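Local coordinates for probable enoyl-CoA hydratase/isomerase (Pseudomonas aeruginosa PAO1, PDB 5WYD), which belongs to the crotonase family of enoyl-CoA hydratases/isomerases, probably acts as a hydro-lyase, and is implicated in biosynthesis of the diffusible signal factor, at the interface of chains A and B. Numbering follows the deposited sequence. Chains: chain A/B, Probable enoyl-CoA hydratase/isomerase.

The interface of chains A and B. Residues chain A 133, 207, 210-211; chain B 172, 176, 178.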
# COMPACT_ATOMS: atom_id res chain seq x y z
N ILE A 133 23.13 10.79 6.00
CA ILE A 133 24.40 10.08 5.92
C ILE A 133 25.03 10.08 7.29
O ILE A 133 24.94 11.06 8.05
CB ILE A 133 25.34 10.75 4.90
CG1 ILE A 133 24.58 11.02 3.61
CG2 ILE A 133 26.53 9.85 4.58
CD1 ILE A 133 25.35 11.81 2.59
N LEU A 207 32.58 16.62 3.61
CA LEU A 207 31.59 15.93 2.79
C LEU A 207 30.45 16.87 2.44
O LEU A 207 30.02 16.94 1.29
CB LEU A 207 31.04 14.69 3.52
CG LEU A 207 30.12 13.67 2.81
CD1 LEU A 207 29.87 12.45 3.71
CD2 LEU A 207 28.81 14.18 2.27
N LYS A 210 30.91 19.10 -0.55
CA LYS A 210 30.78 18.49 -1.87
C LYS A 210 29.35 18.60 -2.41
O LYS A 210 29.15 18.72 -3.62
CB LYS A 210 31.22 17.02 -1.84
CG LYS A 210 32.68 16.77 -1.48
CD LYS A 210 32.89 15.26 -1.36
CE LYS A 210 34.28 14.83 -0.87
NZ LYS A 210 35.43 15.57 -1.46
N VAL A 211 28.36 18.52 -1.51
CA VAL A 211 26.97 18.63 -1.89
C VAL A 211 26.70 19.98 -2.52
O VAL A 211 25.84 20.12 -3.40
CB VAL A 211 26.12 18.45 -0.63
CG1 VAL A 211 24.70 18.99 -0.86
CG2 VAL A 211 26.20 17.03 -0.16
N ARG B 172 24.76 9.55 -1.17
CA ARG B 172 26.07 10.11 -1.42
C ARG B 172 26.40 10.09 -2.91
O ARG B 172 26.77 11.12 -3.48
CB ARG B 172 27.09 9.36 -0.58
CG ARG B 172 28.45 10.01 -0.48
CD ARG B 172 29.20 9.45 0.73
NE ARG B 172 30.65 9.50 0.57
CZ ARG B 172 31.41 8.42 0.69
NH1 ARG B 172 30.85 7.26 1.00
NH2 ARG B 172 32.72 8.48 0.51
N CYS B 176 25.78 13.59 -3.37
CA CYS B 176 27.12 14.15 -3.26
C CYS B 176 27.93 13.98 -4.53
O CYS B 176 29.05 14.50 -4.61
CB CYS B 176 27.88 13.52 -2.10
SG CYS B 176 26.98 13.75 -0.62
N GLU B 178 29.38 11.27 -5.90
CA GLU B 178 30.59 10.52 -5.59
C GLU B 178 30.57 9.18 -6.32
O GLU B 178 29.58 8.43 -6.21
CB GLU B 178 30.75 10.34 -4.08
CG GLU B 178 31.06 11.66 -3.39
CD GLU B 178 31.50 11.45 -1.97
OE1 GLU B 178 31.39 10.30 -1.52
OE2 GLU B 178 31.98 12.40 -1.32
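A chi1 of -57° sets SG of B:Cys176 anti to its carbonyl carbon, so that the sulphur projects from the last residue of helix 167-176 towards an apolar cluster on chain A. A:Leu207, with CG anti to the backbone N (chi1 -172°), brings its CD2 branch to 3.4 Å from SG of B:Cys176. From one helical turn further on, A:Val211 offers CG2, the branch anti to its carbonyl carbon, and this methyl also lies 3.4 Å from the same sulphur. A looser third contact comes from A:Ile133, whose CD1 tip stands 4.1 Å from SG of B:Cys176.

Beside this cluster, A:Lys210 crosses the extended chain of B:Glu178 at about a right angle. The lysine meets the carboxylate with its methylene stem, CE lying 3.4 Å from OE2 of B:Glu178. A bend at chi4 (-43°) ends the lysine chain with NZ 4.7 Å from OE2 of B:Glu178, too far for a salt bridge, although the opposite charges may still attract. The other carboxylate oxygen, OE1, is paired with NE of B:Arg172 within chain B, but modelled too close to bear a conclusion.

The patch between two copies of one protein is mainly apolar, without polar bonds across, and the whole interface is no exact two-fold; crotonases are commonly hexameric, so it is probably biological. In the fold, helix 200-211 and the start of strand 133-137 of chain A face helix 167-176 of chain B and the loop after it.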